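Local coordinates for malonyl CoA-acyl carrier protein transacylase (PDB 3IM9) that transfers the malonyl group from malonyl-CoA to holo-acyl carrier protein, supplying malonyl-ACP for bacterial fatty acid biosynthesis, at residues Asp159-Glu163 with Val175-Leu181; Val235-Ala240 with Pro260-Ser266; Asp29-Asn34 with Gln304-Asp308; Ala21-Ala27 with Ala73-His77. One frame throughout, in Å; residues are numbered along the deposited sequence.

Contact 1: residues Asp159-Glu163 with Val175-Leu181; sequences DKIIE and VSGHKAL
His178 and Ile161 meet across the mouth of an antiparallel hairpin and show how a ladder of backbone bonds can be prolonged by a side chain. Glu163 and Ser176 form the hydrogen-bonded pair, and Ile162 with Gly177 the non-hydrogen-bonded one. Beyond them His178 N gives a bond to Ile161 O (2.8 Å), while Ile161 N turns to the imidazole, reaching His178 ND1 at 2.9 Å and 163°, close to the ring plane. ND1 thus stands in for a strand carbonyl.

The tight part is on the side of the ladder where Ile162, Val175 and Leu181 meet. With CG1 anti to its backbone N (chi1 179°), Ile162 extends CD1 to Val175 CG2 at 3.8 Å, and Ile162 CB meets Leu181 CB at 4.1 Å. Gly177 CA rests 3.2 Å from Ile161 O. Toward solvent the packing thins: Lys160 CG still lies over one face of the His178 ring, offset toward the rim, as a CH-pi contact 4.2 Å from the centroid, but the extended chain runs on to exposed Ala180, Lys160 NZ lying 3.5 Å from Ala180 CB.

Helices 145-155 and 179-188 cover Ile162 and Val175 on the buried side, while strand 135-141 flanks 172-176 within the sheet of the ferredoxin-like subdomain.

Contact 2: residues Val235-Ala240 with Pro260-Ser266; sequences VQNVNA and PVQFINS
Gln262 and Asn237 join the loop 235-240 to the start of helix 263-272, a worked example of one residue serving a junction with both backbone and side chain. Gln262 N donates to Asn237 O (2.9 Å, 160°), in the carbonyl plane and on a lone pair. The side chain then doubles back over the same loop. Gln262 CB lies 4.0 Å from Ala240 CB and also rests against the Asn237 carbonyl. Gln262 CG comes to 3.2 Å from Asn237 O and also faces Val238 O. A bend about CB-CG (chi2 -75°) carries the amide to a water, which accepts from Gln262 NE2 (3.2 Å) and donates to both Val238 O and Pro260 O, closing a polar bridge between the segments.

Gln262 O looks into the helix, where it is gripped by Ser266 N and Ser266 OG from opposite faces of its plane. Ser266 OG also takes a hydrogen from a second water (2.7 Å), itself bonded to Val235 O. Apolar contacts fill the intervals: Ala240 CB meets Asn265 CB at 3.5 Å, and Val235 CG1 packs on Ser266 CB. Beside Asn237, the Val261 side chain points the same way, Val261 CG1 lying 3.6 Å from Asn237 CG.

Gln262, centre of an inverse gamma turn, occupies the helix N-cap position. Val261 pairs with strand 162-169, and its side chain lies about 4 Å from those of Ser97 and His207, probably the catalytic pair. The junction thus borders the active site characteristic of FabD acyltransferases, between the large core and the ferredoxin-like subdomain.

Contact 3: residues Asp29-Asn34 with Gln304-Asp308; sequences DLFNNN and QTLED
Leu306 meets the loop 29-34 in two ways, its N-H bonding the Asp29 carboxylate and its side chain packing on Leu30, Asn33 and Asn34; the pairing illustrates how a loop carboxylate can take up an N-H of a helix's first turn. The Asp29 carboxyl group, lodged between its own backbone N and carbonyl carbon (chi1 61°), stands over the helix start. Leu306 N points almost straight at Asp29 OD1 (2.8 Å, 170°) but approaches from above the carboxylate plane. Asp29 OD1 also takes a hydrogen from a water, at 2.7 Å, that accepts from Glu307 N.

Leu306 reaches back the other way, its two methyls parted over the loop. Leu306 CD2 lies 3.4 Å from Asp29 O and beside Asn33 CB, while Leu306 CD1 touches Asn34 CB at 3.9 Å. The Leu30 side chain runs obliquely to that of Leu306, Leu30 CD2 against Leu306 CB at 3.8 Å. Asn33 ND2 donates to Asp29 O from above the carbonyl plane, tying the loop to itself.

Thr305 and Asp308 form a capping box, satisfying their own N-H groups. Asp29 adds a second carboxylate group, probably ionised, at this helix end; the helix N terminus would be expected to favour that form.

Contact 4: residues Ala21-Ala27 with Ala73-His77; sequences AQKVGMA and ALLTH
The loop that follows strand 11-16 in the acyltransferase core, carrying the GQGAQ sequence that ends in Ala21 and Gln22 and then a type II turn from Lys23 to Met26, lies on helix 67-84 chiefly through Met26 and Ala27. It exemplifies how a loop without regular structure can be seated on a helix almost wholly by apolar contacts. Gly25 takes the third position of the turn, with the positive phi (109°) usual there, and Met26 follows facing the helix.

The Met26 side chain starts beside the His77 ring, with Met26 CB 3.5 Å from His77 CD2. It leaves the backbone with CG between N and the carbonyl carbon (chi1 59°) and curls at its far end, so that Met26 CE settles among His77 CB, Ala73 CB (4.2 Å), Leu74 CD2 (4.1 Å) and, closest, Ala73 O (3.5 Å). Leu74 CD2 extends the apolar patch to Ala21 CB and to the backbone of Gln22, whose side chain turns aside to bond Gly20. Helix 52-57 adds Met56, which packs against Met26, Ala27 and Ala73.

Ala27 lies over one face of the His77 imidazole as a CH-pi contact, its CB 3.9 Å from the centroid and 28° from the ring normal. Ala27 N sits above the same face, also displaced from the centre. Beneath that methyl His77 ND1, 3.5 Å from Ala27 CB, is buried without a hydrogen-bond partner in the model.

How the contacts relate
From the N terminus, the loop after strand 11-16 supplies 21-27 and then 29-34. Contact 4 closes first, when helix 67-84 arrives with 73-77; contact 3 stays open until 304-308 near the C terminus, and the two cross. They also touch, since Gln304 O lies 3.6 Å from His77 CE1. Inside the long loop closed by contact 3, contact 1 closes a short hairpin and contact 2 then closes a loop containing helix 246-256. Both reach the small subdomain's sheet, through neighbouring strands 162-169 and 261-262, with nearest atoms about 6 Å apart. In the large core, contact 4 seats the loop on helix 67-84, and contact 3 joins its continuation to the C-terminal helix 306-312.

Contact 1: residues Asp159-Glu163 with Val175-Leu181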
loop_
_atom_site.group_PDB
_atom_site.type_symbol
_atom_site.label_atom_id
_atom_site.label_comp_id
_atom_site.label_asym_id
_atom_site.label_seq_id
_atom_site.Cartn_x
_atom_site.Cartn_y
_atom_site.Cartn_z
ATOM N N ASP A 159 -15.345 23.600 10.309
ATOM C CA ASP A 159 -14.205 22.931 10.972
ATOM C C ASP A 159 -14.104 21.428 10.616
ATOM O O ASP A 159 -13.476 20.643 11.358
ATOM C CB ASP A 159 -14.293 23.092 12.490
ATOM C CG ASP A 159 -14.275 24.558 12.895
ATOM O OD1 ASP A 159 -13.251 25.184 12.583
ATOM O OD2 ASP A 159 -15.299 25.045 13.488
ATOM N N LYS A 160 -14.739 21.037 9.513
ATOM C CA LYS A 160 -14.695 19.627 9.087
ATOM C C LYS A 160 -13.959 19.632 7.768
ATOM O O LYS A 160 -13.982 20.618 7.023
ATOM C CB LYS A 160 -16.066 19.010 8.964
ATOM C CG LYS A 160 -16.767 18.887 10.306
ATOM C CD LYS A 160 -18.076 18.166 10.155
ATOM C CE LYS A 160 -18.637 17.933 11.556
ATOM N NZ LYS A 160 -19.793 16.950 11.598
ATOM N N ILE A 161 -13.276 18.547 7.494
ATOM C CA ILE A 161 -12.450 18.479 6.282
ATOM C C ILE A 161 -12.635 17.160 5.547
ATOM O O ILE A 161 -12.937 16.105 6.137
ATOM C CB ILE A 161 -10.957 18.684 6.577
ATOM C CG1 ILE A 161 -10.464 17.530 7.389
ATOM C CG2 ILE A 161 -10.719 20.101 7.276
ATOM C CD1 ILE A 161 -9.008 17.442 7.364
ATOM N N ILE A 162 -12.468 17.247 4.230
ATOM C CA ILE A 162 -12.366 16.049 3.375
ATOM C C ILE A 162 -11.247 16.351 2.383
ATOM O O ILE A 162 -11.160 17.486 1.859
ATOM C CB ILE A 162 -13.719 15.785 2.741
ATOM C CG1 ILE A 162 -13.700 14.601 1.848
ATOM C CG2 ILE A 162 -14.247 16.971 2.007
ATOM C CD1 ILE A 162 -15.153 14.181 1.343
ATOM N N GLU A 163 -10.371 15.396 2.106
ATOM C CA GLU A 163 -9.166 15.672 1.306
ATOM C C GLU A 163 -8.917 14.489 0.381
ATOM O O GLU A 163 -9.182 13.337 0.753
ATOM C CB GLU A 163 -7.924 15.716 2.238
ATOM C CG GLU A 163 -7.906 16.893 3.168
ATOM C CD GLU A 163 -6.944 16.735 4.342
ATOM O OE1 GLU A 163 -6.798 17.704 5.103
ATOM O OE2 GLU A 163 -6.306 15.717 4.516
ATOM N N VAL A 175 -11.028 9.770 -1.294
ATOM C CA VAL A 175 -10.984 10.940 -0.444
ATOM C C VAL A 175 -11.202 10.488 1.032
ATOM O O VAL A 175 -11.678 9.365 1.293
ATOM C CB VAL A 175 -12.032 11.977 -0.789
ATOM C CG1 VAL A 175 -11.755 12.460 -2.287
ATOM C CG2 VAL A 175 -13.459 11.416 -0.697
ATOM N N SER A 176 -10.780 11.334 1.968
ATOM C CA SER A 176 -10.817 10.957 3.379
ATOM C C SER A 176 -11.053 12.144 4.268
ATOM O O SER A 176 -10.638 13.265 3.959
ATOM C CB SER A 176 -9.437 10.350 3.707
ATOM O OG SER A 176 -9.399 9.906 5.015
ATOM N N GLY A 177 -11.716 11.916 5.397
ATOM C CA GLY A 177 -11.881 13.048 6.348
ATOM C C GLY A 177 -13.076 12.811 7.242
ATOM O O GLY A 177 -13.441 11.653 7.563
ATOM N N HIS A 178 -13.693 13.897 7.733
ATOM C CA HIS A 178 -14.850 13.695 8.646
ATOM C C HIS A 178 -15.970 12.940 7.976
ATOM O O HIS A 178 -16.322 13.242 6.820
ATOM C CB HIS A 178 -15.319 15.090 9.090
ATOM C CG HIS A 178 -14.383 15.691 10.087
ATOM N ND1 HIS A 178 -13.461 16.655 9.726
ATOM C CD2 HIS A 178 -14.167 15.420 11.407
ATOM C CE1 HIS A 178 -12.726 16.964 10.777
ATOM N NE2 HIS A 178 -13.137 16.240 11.816
ATOM N N LYS A 179 -16.585 11.988 8.714
ATOM C CA LYS A 179 -17.602 11.124 8.079
ATOM C C LYS A 179 -18.815 11.927 7.589
ATOM O O LYS A 179 -19.397 11.550 6.579
ATOM C CB LYS A 179 -17.944 9.974 9.056
ATOM C CG LYS A 179 -18.975 8.987 8.390
ATOM C CD LYS A 179 -19.210 7.822 9.316
ATOM C CE LYS A 179 -20.039 6.738 8.577
ATOM N NZ LYS A 179 -21.443 7.211 8.272
ATOM N N ALA A 180 -19.189 12.993 8.315
ATOM C CA ALA A 180 -20.335 13.777 7.838
ATOM C C ALA A 180 -20.117 14.291 6.422
ATOM O O ALA A 180 -21.049 14.312 5.614
ATOM C CB ALA A 180 -20.649 15.022 8.747
ATOM N N LEU A 181 -18.887 14.695 6.124
ATOM C CA LEU A 181 -18.590 15.216 4.771
ATOM C C LEU A 181 -18.402 14.087 3.777
ATOM O O LEU A 181 -18.854 14.201 2.607
ATOM C CB LEU A 181 -17.290 16.059 4.724
ATOM C CG LEU A 181 -17.440 17.360 5.567
ATOM C CD1 LEU A 181 -16.157 18.168 5.453
ATOM C CD2 LEU A 181 -18.700 18.214 5.211
#

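Contact 2: residues Val235-Ala240 with Pro260-Ser266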
loop_
_atom_site.group_PDB
_atom_site.type_symbol
_atom_site.label_atom_id
_atom_site.label_comp_id
_atom_site.label_asym_id
_atom_site.label_seq_id
_atom_site.Cartn_x
_atom_site.Cartn_y
_atom_site.Cartn_z
ATOM N N VAL A 235 10.308 4.200 -4.041
ATOM C CA VAL A 235 9.576 5.413 -4.460
ATOM C C VAL A 235 8.486 5.616 -3.418
ATOM O O VAL A 235 7.557 4.821 -3.343
ATOM C CB VAL A 235 9.036 5.303 -5.847
ATOM C CG1 VAL A 235 8.343 6.626 -6.295
ATOM C CG2 VAL A 235 10.243 5.058 -6.801
ATOM N N GLN A 236 8.615 6.638 -2.583
ATOM C CA GLN A 236 7.753 6.789 -1.408
ATOM C C GLN A 236 6.428 7.449 -1.748
ATOM O O GLN A 236 6.319 8.329 -2.642
ATOM C CB GLN A 236 8.451 7.525 -0.261
ATOM C CG GLN A 236 9.650 6.682 0.164
ATOM C CD GLN A 236 10.116 7.062 1.585
ATOM O OE1 GLN A 236 10.976 7.970 1.759
ATOM N NE2 GLN A 236 9.586 6.403 2.600
ATOM N N ASN A 237 5.370 7.003 -1.023
ATOM C CA ASN A 237 4.043 7.506 -1.278
ATOM C C ASN A 237 3.895 9.012 -1.033
ATOM O O ASN A 237 3.043 9.640 -1.666
ATOM C CB ASN A 237 3.040 6.782 -0.333
ATOM C CG ASN A 237 2.724 5.361 -0.710
ATOM O OD1 ASN A 237 3.067 4.823 -1.808
ATOM N ND2 ASN A 237 2.077 4.724 0.231
ATOM N N VAL A 238 4.648 9.546 -0.061
ATOM C CA VAL A 238 4.442 10.979 0.384
ATOM C C VAL A 238 4.881 11.899 -0.748
ATOM O O VAL A 238 4.230 12.889 -1.010
ATOM C CB VAL A 238 5.197 11.298 1.698
ATOM C CG1 VAL A 238 4.648 10.586 2.813
ATOM C CG2 VAL A 238 6.636 10.958 1.696
ATOM N N ASN A 239 6.008 11.562 -1.420
ATOM C CA ASN A 239 6.638 12.544 -2.371
ATOM C C ASN A 239 6.867 12.030 -3.752
ATOM O O ASN A 239 7.284 12.790 -4.634
ATOM C CB ASN A 239 8.006 13.042 -1.736
ATOM C CG ASN A 239 9.069 11.914 -1.644
ATOM O OD1 ASN A 239 8.764 10.729 -1.843
ATOM N ND2 ASN A 239 10.376 12.281 -1.394
ATOM N N ALA A 240 6.531 10.745 -3.992
ATOM C CA ALA A 240 6.605 10.164 -5.356
ATOM C C ALA A 240 7.999 10.259 -5.932
ATOM O O ALA A 240 8.098 10.455 -7.164
ATOM C CB ALA A 240 5.533 10.788 -6.322
ATOM N N PRO A 260 -1.474 12.244 1.443
ATOM C CA PRO A 260 -2.075 11.449 0.356
ATOM C C PRO A 260 -1.035 10.471 -0.231
ATOM O O PRO A 260 0.176 10.778 -0.263
ATOM C CB PRO A 260 -2.497 12.472 -0.714
ATOM C CG PRO A 260 -2.140 13.799 -0.122
ATOM C CD PRO A 260 -1.480 13.696 1.182
ATOM N N VAL A 261 -1.517 9.304 -0.675
ATOM C CA VAL A 261 -0.690 8.320 -1.403
ATOM C C VAL A 261 -0.594 8.730 -2.820
ATOM O O VAL A 261 -1.600 8.721 -3.547
ATOM C CB VAL A 261 -1.322 6.910 -1.247
ATOM C CG1 VAL A 261 -0.527 5.896 -2.089
ATOM C CG2 VAL A 261 -1.280 6.456 0.237
ATOM N N GLN A 262 0.608 9.144 -3.218
ATOM C CA GLN A 262 0.822 9.633 -4.590
ATOM C C GLN A 262 1.071 8.523 -5.565
ATOM O O GLN A 262 2.174 8.409 -6.132
ATOM C CB GLN A 262 1.974 10.675 -4.581
ATOM C CG GLN A 262 1.693 11.839 -3.617
ATOM C CD GLN A 262 0.668 12.811 -4.170
ATOM O OE1 GLN A 262 0.162 12.706 -5.284
ATOM N NE2 GLN A 262 0.268 13.758 -3.300
ATOM N N PHE A 263 0.105 7.621 -5.770
ATOM C CA PHE A 263 0.403 6.468 -6.631
ATOM C C PHE A 263 0.578 6.812 -8.088
ATOM O O PHE A 263 1.491 6.234 -8.709
ATOM C CB PHE A 263 -0.677 5.371 -6.427
ATOM C CG PHE A 263 -0.263 4.043 -7.065
ATOM C CD1 PHE A 263 -0.783 3.711 -8.300
ATOM C CD2 PHE A 263 0.654 3.247 -6.424
ATOM C CE1 PHE A 263 -0.361 2.515 -8.951
ATOM C CE2 PHE A 263 1.067 1.992 -6.995
ATOM C CZ PHE A 263 0.548 1.633 -8.280
ATOM N N ILE A 264 -0.240 7.725 -8.611
ATOM C CA ILE A 264 -0.057 8.117 -10.035
ATOM C C ILE A 264 1.351 8.734 -10.196
ATOM O O ILE A 264 2.085 8.292 -11.105
ATOM C CB ILE A 264 -1.138 9.113 -10.481
ATOM C CG1 ILE A 264 -2.495 8.376 -10.490
ATOM C CG2 ILE A 264 -0.874 9.632 -11.911
ATOM C CD1 ILE A 264 -3.632 9.393 -10.748
ATOM N N ASN A 265 1.744 9.698 -9.337
ATOM C CA ASN A 265 3.014 10.389 -9.617
ATOM C C ASN A 265 4.172 9.442 -9.415
ATOM O O ASN A 265 5.214 9.590 -10.074
ATOM C CB ASN A 265 3.142 11.591 -8.721
ATOM C CG ASN A 265 2.241 12.742 -9.108
ATOM O OD1 ASN A 265 2.030 13.634 -8.275
ATOM N ND2 ASN A 265 1.688 12.715 -10.272
ATOM N N SER A 266 4.043 8.507 -8.460
ATOM C CA SER A 266 5.118 7.512 -8.229
ATOM C C SER A 266 5.236 6.586 -9.445
ATOM O O SER A 266 6.414 6.241 -9.829
ATOM C CB SER A 266 4.774 6.663 -7.033
ATOM O OG SER A 266 4.732 7.415 -5.836
HETATM O O HOH W 1 4.797 5.498 -3.898
HETATM O O HOH W 2 1.614 13.206 -0.418
#

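Contact 3: residues Asp29-Asn34 with Gln304-Asp308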
loop_
_atom_site.group_PDB
_atom_site.type_symbol
_atom_site.label_atom_id
_atom_site.label_comp_id
_atom_site.label_asym_id
_atom_site.label_seq_id
_atom_site.Cartn_x
_atom_site.Cartn_y
_atom_site.Cartn_z
ATOM N N ASP A 29 -1.503 -21.621 -0.044
ATOM C CA ASP A 29 -0.797 -22.474 -0.943
ATOM C C ASP A 29 0.686 -22.496 -0.709
ATOM O O ASP A 29 1.391 -23.463 -1.165
ATOM C CB ASP A 29 -1.148 -22.122 -2.377
ATOM C CG ASP A 29 -0.777 -20.648 -2.770
ATOM O OD1 ASP A 29 -0.504 -20.421 -3.975
ATOM O OD2 ASP A 29 -0.779 -19.818 -1.829
ATOM N N LEU A 30 1.238 -21.471 -0.080
ATOM C CA LEU A 30 2.686 -21.437 0.185
ATOM C C LEU A 30 3.076 -22.284 1.395
ATOM O O LEU A 30 4.187 -22.804 1.454
ATOM C CB LEU A 30 3.095 -19.940 0.415
ATOM C CG LEU A 30 2.892 -19.014 -0.797
ATOM C CD1 LEU A 30 3.117 -17.589 -0.274
ATOM C CD2 LEU A 30 3.855 -19.338 -1.924
ATOM N N PHE A 31 2.211 -22.267 2.415
ATOM C CA PHE A 31 2.600 -22.734 3.730
ATOM C C PHE A 31 2.926 -24.256 3.646
ATOM O O PHE A 31 2.060 -25.087 3.227
ATOM C CB PHE A 31 1.499 -22.440 4.768
ATOM C CG PHE A 31 1.884 -22.689 6.123
ATOM C CD1 PHE A 31 1.108 -23.487 6.965
ATOM C CD2 PHE A 31 3.040 -22.034 6.672
ATOM C CE1 PHE A 31 1.540 -23.639 8.352
ATOM C CE2 PHE A 31 3.412 -22.161 7.997
ATOM C CZ PHE A 31 2.652 -22.970 8.862
ATOM N N ASN A 32 4.141 -24.556 4.126
ATOM C CA ASN A 32 4.674 -25.964 4.069
ATOM C C ASN A 32 4.842 -26.514 2.700
ATOM O O ASN A 32 5.001 -27.735 2.584
ATOM C CB ASN A 32 3.813 -26.917 4.918
ATOM C CG ASN A 32 3.883 -26.545 6.434
ATOM O OD1 ASN A 32 4.968 -26.186 6.918
ATOM N ND2 ASN A 32 2.769 -26.574 7.148
ATOM N N ASN A 33 4.791 -25.657 1.674
ATOM C CA ASN A 33 5.073 -26.055 0.286
ATOM C C ASN A 33 6.257 -25.370 -0.336
ATOM O O ASN A 33 6.581 -25.592 -1.501
ATOM C CB ASN A 33 3.800 -25.843 -0.599
ATOM C CG ASN A 33 2.662 -26.764 -0.170
ATOM O OD1 ASN A 33 2.870 -27.978 -0.045
ATOM N ND2 ASN A 33 1.454 -26.209 0.086
ATOM N N ASN A 34 6.826 -24.416 0.381
ATOM C CA ASN A 34 7.996 -23.729 -0.059
ATOM C C ASN A 34 8.774 -23.323 1.133
ATOM O O ASN A 34 8.214 -22.664 2.028
ATOM C CB ASN A 34 7.611 -22.529 -0.949
ATOM C CG ASN A 34 8.822 -21.754 -1.409
ATOM O OD1 ASN A 34 9.395 -20.961 -0.653
ATOM N ND2 ASN A 34 9.301 -22.072 -2.607
ATOM N N GLN A 304 0.990 -14.039 -7.470
ATOM C CA GLN A 304 -0.045 -14.202 -6.407
ATOM C C GLN A 304 0.091 -15.558 -5.704
ATOM O O GLN A 304 -0.175 -15.664 -4.507
ATOM C CB GLN A 304 -1.456 -14.085 -6.994
ATOM C CG GLN A 304 -1.768 -12.737 -7.598
ATOM C CD GLN A 304 -3.128 -12.698 -8.208
ATOM O OE1 GLN A 304 -3.318 -12.175 -9.319
ATOM N NE2 GLN A 304 -4.083 -13.136 -7.477
ATOM N N THR A 305 0.527 -16.574 -6.474
ATOM C CA THR A 305 0.469 -17.946 -5.935
ATOM C C THR A 305 1.800 -18.630 -5.991
ATOM O O THR A 305 2.706 -18.166 -6.689
ATOM C CB THR A 305 -0.485 -18.753 -6.876
ATOM O OG1 THR A 305 0.053 -18.881 -8.189
ATOM C CG2 THR A 305 -1.939 -18.098 -6.973
ATOM N N LEU A 306 1.841 -19.801 -5.347
ATOM C CA LEU A 306 3.038 -20.681 -5.456
ATOM C C LEU A 306 3.259 -21.072 -6.912
ATOM O O LEU A 306 4.408 -21.116 -7.372
ATOM C CB LEU A 306 2.803 -21.907 -4.577
ATOM C CG LEU A 306 4.040 -22.832 -4.593
ATOM C CD1 LEU A 306 5.346 -22.148 -4.125
ATOM C CD2 LEU A 306 3.632 -23.995 -3.731
ATOM N N GLU A 307 2.177 -21.320 -7.684
ATOM C CA GLU A 307 2.356 -21.634 -9.100
ATOM C C GLU A 307 2.973 -20.468 -9.884
ATOM O O GLU A 307 3.815 -20.681 -10.786
ATOM C CB GLU A 307 1.049 -22.084 -9.804
ATOM C CG GLU A 307 0.549 -23.417 -9.237
ATOM C CD GLU A 307 1.538 -24.533 -9.478
ATOM O OE1 GLU A 307 1.798 -24.816 -10.665
ATOM O OE2 GLU A 307 1.994 -25.118 -8.488
ATOM N N ASP A 308 2.617 -19.222 -9.547
ATOM C CA ASP A 308 3.251 -18.091 -10.197
ATOM C C ASP A 308 4.738 -18.010 -9.831
ATOM O O ASP A 308 5.517 -17.647 -10.696
ATOM C CB ASP A 308 2.640 -16.761 -9.704
ATOM C CG ASP A 308 1.175 -16.586 -10.166
ATOM O OD1 ASP A 308 0.786 -17.189 -11.176
ATOM O OD2 ASP A 308 0.397 -15.866 -9.516
HETATM O O HOH W 3 -0.321 -22.266 -5.891
#

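Contact 4: residues Ala21-Ala27 with Ala73-His77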
loop_
_atom_site.group_PDB
_atom_site.type_symbol
_atom_site.label_atom_id
_atom_site.label_comp_id
_atom_site.label_asym_id
_atom_site.label_seq_id
_atom_site.Cartn_x
_atom_site.Cartn_y
_atom_site.Cartn_z
ATOM N N ALA A 21 -6.544 -5.433 -0.969
ATOM C CA ALA A 21 -6.160 -6.572 -1.765
ATOM C C ALA A 21 -6.226 -7.950 -1.048
ATOM O O ALA A 21 -6.106 -8.992 -1.677
ATOM C CB ALA A 21 -4.732 -6.348 -2.309
ATOM N N GLN A 22 -6.498 -7.943 0.259
ATOM C CA GLN A 22 -6.507 -9.197 1.032
ATOM C C GLN A 22 -7.649 -10.119 0.542
ATOM O O GLN A 22 -8.687 -9.616 0.021
ATOM C CB GLN A 22 -6.660 -8.893 2.536
ATOM C CG GLN A 22 -8.041 -8.324 3.000
ATOM C CD GLN A 22 -8.225 -6.870 2.745
ATOM O OE1 GLN A 22 -7.380 -6.131 2.242
ATOM N NE2 GLN A 22 -9.447 -6.444 3.088
ATOM N N LYS A 23 -7.533 -11.391 0.878
ATOM C CA LYS A 23 -8.603 -12.355 0.631
ATOM C C LYS A 23 -8.414 -13.512 1.541
ATOM O O LYS A 23 -7.245 -13.909 1.745
ATOM C CB LYS A 23 -8.638 -12.833 -0.830
ATOM C CG LYS A 23 -7.362 -13.456 -1.347
ATOM C CD LYS A 23 -7.690 -13.893 -2.848
ATOM C CE LYS A 23 -6.757 -14.999 -3.343
ATOM N NZ LYS A 23 -6.783 -16.243 -2.444
ATOM N N VAL A 24 -9.532 -14.042 2.090
ATOM C CA VAL A 24 -9.433 -15.240 2.877
ATOM C C VAL A 24 -8.876 -16.360 2.006
ATOM O O VAL A 24 -9.274 -16.591 0.846
ATOM C CB VAL A 24 -10.754 -15.659 3.511
ATOM C CG1 VAL A 24 -10.494 -16.924 4.373
ATOM C CG2 VAL A 24 -11.312 -14.479 4.306
ATOM N N GLY A 25 -7.843 -17.014 2.542
ATOM C CA GLY A 25 -7.138 -18.096 1.847
ATOM C C GLY A 25 -5.740 -17.634 1.413
ATOM O O GLY A 25 -4.920 -18.445 0.955
ATOM N N MET A 26 -5.454 -16.337 1.532
ATOM C CA MET A 26 -4.174 -15.784 1.065
ATOM C C MET A 26 -2.986 -16.490 1.716
ATOM O O MET A 26 -2.913 -16.623 2.963
ATOM C CB MET A 26 -4.110 -14.274 1.294
ATOM C CG MET A 26 -4.281 -13.888 2.783
ATOM S SD MET A 26 -4.564 -12.085 3.015
ATOM C CE MET A 26 -2.885 -11.428 2.683
ATOM N N ALA A 27 -2.076 -16.947 0.823
ATOM C CA ALA A 27 -0.816 -17.638 1.198
ATOM C C ALA A 27 -1.031 -19.087 1.623
ATOM O O ALA A 27 -0.009 -19.729 1.969
ATOM C CB ALA A 27 0.019 -16.799 2.257
ATOM N N ALA A 73 -1.017 -9.151 7.775
ATOM C CA ALA A 73 -1.313 -10.248 6.832
ATOM C C ALA A 73 -0.787 -9.981 5.428
ATOM O O ALA A 73 -0.187 -10.851 4.802
ATOM C CB ALA A 73 -2.868 -10.375 6.785
ATOM N N LEU A 74 -0.935 -8.770 4.925
ATOM C CA LEU A 74 -0.475 -8.415 3.599
ATOM C C LEU A 74 1.048 -8.393 3.576
ATOM O O LEU A 74 1.615 -8.876 2.586
ATOM C CB LEU A 74 -1.024 -7.019 3.231
ATOM C CG LEU A 74 -2.508 -6.987 2.842
ATOM C CD1 LEU A 74 -3.072 -5.547 2.989
ATOM C CD2 LEU A 74 -2.722 -7.495 1.421
ATOM N N LEU A 75 1.676 -7.756 4.577
ATOM C CA LEU A 75 3.147 -7.802 4.611
ATOM C C LEU A 75 3.667 -9.231 4.586
ATOM O O LEU A 75 4.659 -9.508 3.870
ATOM C CB LEU A 75 3.636 -7.043 5.870
ATOM C CG LEU A 75 5.167 -6.932 5.902
ATOM C CD1 LEU A 75 5.598 -5.699 5.141
ATOM C CD2 LEU A 75 5.578 -6.760 7.357
ATOM N N THR A 76 3.014 -10.099 5.387
ATOM C CA THR A 76 3.480 -11.470 5.490
ATOM C C THR A 76 3.311 -12.182 4.149
ATOM O O THR A 76 4.258 -12.878 3.664
ATOM C CB THR A 76 2.669 -12.185 6.523
ATOM O OG1 THR A 76 3.013 -11.551 7.785
ATOM C CG2 THR A 76 3.073 -13.676 6.625
ATOM N N HIS A 77 2.177 -12.016 3.455
ATOM C CA HIS A 77 1.953 -12.711 2.185
ATOM C C HIS A 77 2.938 -12.209 1.131
ATOM O O HIS A 77 3.625 -13.013 0.476
ATOM C CB HIS A 77 0.526 -12.413 1.738
ATOM C CG HIS A 77 0.062 -13.233 0.551
ATOM N ND1 HIS A 77 0.771 -14.252 -0.075
ATOM C CD2 HIS A 77 -1.127 -13.122 -0.066
ATOM C CE1 HIS A 77 -0.013 -14.756 -1.037
ATOM N NE2 HIS A 77 -1.152 -14.053 -1.057
#